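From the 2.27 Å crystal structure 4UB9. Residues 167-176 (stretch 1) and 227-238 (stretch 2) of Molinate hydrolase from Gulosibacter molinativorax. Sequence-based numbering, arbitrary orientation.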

# COMPACT_ATOMS: atom_id res chain seq x y z
N ARG A 167 5.64 -14.85 -38.70
CA ARG A 167 5.06 -13.64 -39.24
C ARG A 167 4.01 -13.13 -38.25
O ARG A 167 3.35 -13.89 -37.52
N ILE A 168 3.92 -11.82 -38.23
CA ILE A 168 3.11 -11.10 -37.29
C ILE A 168 1.98 -10.35 -37.94
O ILE A 168 2.16 -9.66 -38.94
N PHE A 169 0.83 -10.46 -37.33
CA PHE A 169 -0.28 -9.54 -37.55
C PHE A 169 -0.73 -8.99 -36.21
O PHE A 169 -0.79 -9.71 -35.23
N PHE A 170 -1.09 -7.70 -36.18
CA PHE A 170 -1.38 -7.06 -34.91
C PHE A 170 -2.61 -6.14 -34.85
O PHE A 170 -3.08 -5.63 -35.86
N ALA A 171 -3.12 -5.99 -33.64
CA ALA A 171 -4.17 -5.02 -33.32
C ALA A 171 -3.65 -3.66 -32.94
O ALA A 171 -4.37 -2.67 -32.98
N GLY A 172 -2.42 -3.65 -32.45
CA GLY A 172 -1.87 -2.49 -31.72
C GLY A 172 -2.39 -2.54 -30.29
O GLY A 172 -2.21 -3.53 -29.58
N THR A 173 -3.12 -1.52 -29.90
CA THR A 173 -3.67 -1.48 -28.53
C THR A 173 -5.09 -2.02 -28.46
O THR A 173 -5.69 -2.39 -29.44
N LEU A 174 -5.57 -2.12 -27.25
CA LEU A 174 -6.94 -2.48 -26.96
C LEU A 174 -7.71 -1.18 -26.78
O LEU A 174 -7.42 -0.38 -25.86
N ILE A 175 -8.67 -0.98 -27.64
CA ILE A 175 -9.35 0.28 -27.66
C ILE A 175 -10.11 0.43 -26.34
O ILE A 175 -11.02 -0.34 -26.05
N GLY A 176 -9.77 1.50 -25.62
CA GLY A 176 -10.46 1.86 -24.39
C GLY A 176 -9.81 1.34 -23.12
O GLY A 176 -10.36 1.45 -22.04
N LEU A 227 -11.43 9.68 -33.95
CA LEU A 227 -10.26 9.11 -33.22
C LEU A 227 -10.04 7.65 -33.59
O LEU A 227 -8.92 7.25 -33.95
N ILE A 228 -11.11 6.88 -33.57
CA ILE A 228 -11.03 5.47 -33.99
C ILE A 228 -10.71 5.33 -35.47
O ILE A 228 -9.90 4.50 -35.86
N ARG A 229 -11.29 6.18 -36.29
CA ARG A 229 -10.97 6.14 -37.71
C ARG A 229 -9.51 6.42 -37.99
O ARG A 229 -8.86 5.72 -38.75
N GLU A 230 -9.01 7.46 -37.37
CA GLU A 230 -7.60 7.81 -37.51
C GLU A 230 -6.65 6.69 -37.03
O GLU A 230 -5.60 6.41 -37.65
N TYR A 231 -7.02 6.09 -35.89
CA TYR A 231 -6.27 4.97 -35.33
C TYR A 231 -6.18 3.84 -36.35
O TYR A 231 -5.11 3.38 -36.67
N LEU A 232 -7.32 3.46 -36.91
CA LEU A 232 -7.37 2.40 -37.89
C LEU A 232 -6.52 2.74 -39.11
O LEU A 232 -5.92 1.86 -39.70
N GLU A 233 -6.49 4.00 -39.49
CA GLU A 233 -5.68 4.43 -40.63
C GLU A 233 -4.19 4.40 -40.35
O GLU A 233 -3.40 4.59 -41.25
N ARG A 234 -3.78 4.10 -39.12
CA ARG A 234 -2.35 3.95 -38.85
C ARG A 234 -1.76 2.64 -39.33
O ARG A 234 -0.56 2.50 -39.40
N GLY A 235 -2.57 1.64 -39.56
CA GLY A 235 -2.08 0.44 -40.21
C GLY A 235 -2.16 -0.89 -39.47
O GLY A 235 -1.40 -1.80 -39.75
N VAL A 236 -3.17 -1.06 -38.67
CA VAL A 236 -3.37 -2.32 -37.96
C VAL A 236 -3.94 -3.39 -38.87
O VAL A 236 -4.64 -3.09 -39.84
N ASP A 237 -3.70 -4.65 -38.51
CA ASP A 237 -4.27 -5.77 -39.24
C ASP A 237 -5.67 -6.18 -38.75
O ASP A 237 -6.45 -6.81 -39.45
N PHE A 238 -5.99 -5.79 -37.55
CA PHE A 238 -7.32 -6.02 -36.98
C PHE A 238 -7.48 -5.09 -35.80
O PHE A 238 -6.56 -4.34 -35.47

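Stretch 2 enters as a helix and leaves as a loop, and the two halves meet stretch 1 in different ways: the helix through side chains, the segment after Gly 235 through both backbone and side chains, Asp 237 and Phe 238 above all. The two stretches bury 530 Å² between them, both sides summed.

Leu 227, Arg 229 and Glu 230 make no contact with stretch 1. Arg 229, all-trans from chi1 to chi3, instead runs along its own helix to Glu 233, where NE of Arg 229 lies 3.4 Å from OE2 of Glu 233, a salt bridge whose hydrogen bond is weak. Ile 228 is the first residue to reach across. Its CA-to-CB bond points sideways, but chi1 t and chi2 p bring the end of the chain nearer, so that CD1 of Ile 228 lies 4.1 Å from CD1 of Ile 175.

One turn on, Tyr 231 points toward stretch 1 with chi1 at 176° (t) and chi2 at 76°, which carries its hydroxyl to the backbone beyond the strand. There OH of Tyr 231 donates to O of Ala 171 at 2.7 Å and accepts from N of Thr 173 at 2.9 Å, with an N-H...O angle of 149°. The hydroxyl thus bridges two backbone groups flanking Gly 172, whose CA is 3.3 Å from OH of Tyr 231. An ideal CB on Gly 172 would fall 2.2 Å from OH of Tyr 231, a clash, and the residue's positive phi (80°) independently favours glycine. The tyrosine ring also has an apolar partner: Ile 175, pointing toward stretch 2 with both chi angles m, places its CD1 over one face of the Tyr 231 ring, 4.1 Å from the ring centroid and 26° off the normal, a CH-pi contact.

Leu 232 to Gly 235 form a type I beta turn. Gly 235 leaves helical geometry with phi 119°; at its backbone angles a CB would be jammed against the preceding carbonyl oxygen. O of Gly 235 lies 4.0 Å from CZ of Phe 170. Val 236 (chi1 m) follows, packing its CG1 4.2 Å from CE1 of Phe 170 and 3.4 Å from O of Ala 171. The phenylalanine's CA-to-CB bond points away, yet its chi1 of 63° (p) brings the ring end nearer.

Asp 237 points toward stretch 1 with chi1 m and ties itself to Phe 170 at both backbone polar atoms. OD2 of Asp 237 accepts from N of Phe 170 at 3.0 Å and 165°, while N of Asp 237 donates to O of Phe 170 at 2.9 Å and 143°. OD2 also sits over one face of the Phe 170 ring, whereas OD1 of Asp 237 lies at the edge of the Phe 169 ring, 3.6 Å from CD1 of Phe 169.

Phe 238 closes the contact. A weak hydrogen bond runs from N of Phe 238 to O of Phe 170 (3.4 Å), and a CA-H...O contact joins CA of Ala 171 to O of Phe 238 at 3.3 Å. With chi1 at 48° (p), its CA-to-CB bond points sideways but the end of the side chain comes nearer: CE1 of Phe 238 meets CB of Ala 171 at 3.3 Å, CE2 of Phe 238 lies 4.1 Å from CB of Phe 169, and one face of the ring covers N of Ala 171.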

# COMPACT_ATOMS: atom_id res chain seq x y z
CB ARG A 167 4.53 -13.77 -40.65
CG ARG A 167 3.17 -14.36 -40.80
CD ARG A 167 2.71 -14.32 -42.26
NE ARG A 167 3.58 -15.13 -43.10
CZ ARG A 167 3.69 -16.46 -43.07
NH1 ARG A 167 2.95 -17.21 -42.26
NH2 ARG A 167 4.55 -17.06 -43.89
CB ILE A 168 3.94 -10.05 -36.57
CG1 ILE A 168 5.09 -10.70 -35.83
CG2 ILE A 168 3.08 -9.29 -35.55
CD1 ILE A 168 6.07 -9.69 -35.26
CB PHE A 169 -1.44 -10.24 -38.26
CG PHE A 169 -1.05 -10.79 -39.57
CD1 PHE A 169 -0.77 -9.95 -40.65
CD2 PHE A 169 -0.93 -12.18 -39.74
CE1 PHE A 169 -0.37 -10.47 -41.89
CE2 PHE A 169 -0.52 -12.70 -40.96
CZ PHE A 169 -0.25 -11.84 -42.05
CB PHE A 170 -0.14 -6.34 -34.43
CG PHE A 170 0.29 -5.24 -35.32
CD1 PHE A 170 -0.40 -4.05 -35.34
CD2 PHE A 170 1.41 -5.37 -36.09
CE1 PHE A 170 0.02 -3.01 -36.16
CE2 PHE A 170 1.85 -4.34 -36.91
CZ PHE A 170 1.17 -3.15 -36.95
CB ALA A 171 -5.01 -5.51 -32.15
CB THR A 173 -3.62 -0.08 -27.93
OG1 THR A 173 -3.88 -0.15 -26.52
CG2 THR A 173 -4.63 0.84 -28.59
CB LEU A 174 -7.04 -3.18 -25.63
CG LEU A 174 -7.78 -4.48 -25.51
CD1 LEU A 174 -6.72 -5.51 -25.12
CD2 LEU A 174 -8.78 -4.40 -24.40
CB ILE A 175 -10.33 0.39 -28.83
CG1 ILE A 175 -9.63 0.15 -30.17
CG2 ILE A 175 -11.02 1.75 -28.81
CD1 ILE A 175 -8.46 1.05 -30.45
CB LEU A 227 -10.41 9.25 -31.73
CG LEU A 227 -10.40 10.71 -31.24
CD1 LEU A 227 -10.65 10.74 -29.73
CD2 LEU A 227 -9.10 11.42 -31.54
CB ILE A 228 -12.26 4.64 -33.65
CG1 ILE A 228 -12.06 3.19 -34.10
CG2 ILE A 228 -13.53 5.18 -34.32
CD1 ILE A 228 -10.98 2.46 -33.34
CB ARG A 229 -11.81 7.14 -38.48
CG ARG A 229 -11.53 7.03 -39.95
CD ARG A 229 -12.68 7.66 -40.70
NE ARG A 229 -12.52 7.45 -42.13
CZ ARG A 229 -13.34 7.91 -43.05
NH1 ARG A 229 -14.43 8.61 -42.71
NH2 ARG A 229 -13.09 7.66 -44.34
CB GLU A 230 -7.35 9.09 -36.72
CG GLU A 230 -5.88 9.40 -36.45
CD GLU A 230 -5.68 10.61 -35.54
OE1 GLU A 230 -6.39 10.77 -34.50
OE2 GLU A 230 -4.80 11.42 -35.87
CB TYR A 231 -6.92 4.45 -34.05
CG TYR A 231 -6.20 3.24 -33.53
CD1 TYR A 231 -4.96 3.36 -32.88
CD2 TYR A 231 -6.70 1.96 -33.75
CE1 TYR A 231 -4.30 2.25 -32.42
CE2 TYR A 231 -6.04 0.84 -33.29
CZ TYR A 231 -4.84 0.99 -32.64
OH TYR A 231 -4.15 -0.11 -32.19
CB LEU A 232 -8.81 2.09 -38.30
CG LEU A 232 -9.64 1.49 -37.15
CD1 LEU A 232 -11.11 1.46 -37.49
CD2 LEU A 232 -9.20 0.08 -36.81
CB GLU A 233 -6.10 5.80 -41.12
CG GLU A 233 -7.25 5.63 -42.11
CD GLU A 233 -8.13 6.85 -42.24
OE1 GLU A 233 -7.68 7.96 -41.87
OE2 GLU A 233 -9.27 6.70 -42.73
CB ARG A 234 -2.02 4.04 -37.37
CG ARG A 234 -2.21 5.41 -36.80
CD ARG A 234 -2.38 5.28 -35.30
NE ARG A 234 -2.45 6.58 -34.68
CZ ARG A 234 -1.38 7.30 -34.39
NH1 ARG A 234 -1.54 8.50 -33.86
NH2 ARG A 234 -0.16 6.83 -34.62
CB VAL A 236 -4.26 -2.13 -36.75
CG1 VAL A 236 -3.67 -1.05 -35.84
CG2 VAL A 236 -5.67 -1.76 -37.15
CB ASP A 237 -3.35 -6.95 -39.15
CG ASP A 237 -1.99 -6.66 -39.71
OD1 ASP A 237 -1.89 -6.53 -40.95
OD2 ASP A 237 -1.02 -6.56 -38.91
CB PHE A 238 -7.54 -7.47 -36.59
CG PHE A 238 -6.43 -8.06 -35.79
CD1 PHE A 238 -6.41 -7.88 -34.44
CD2 PHE A 238 -5.42 -8.82 -36.38
CE1 PHE A 238 -5.42 -8.46 -33.66
CE2 PHE A 238 -4.42 -9.38 -35.61
CZ PHE A 238 -4.42 -9.20 -34.25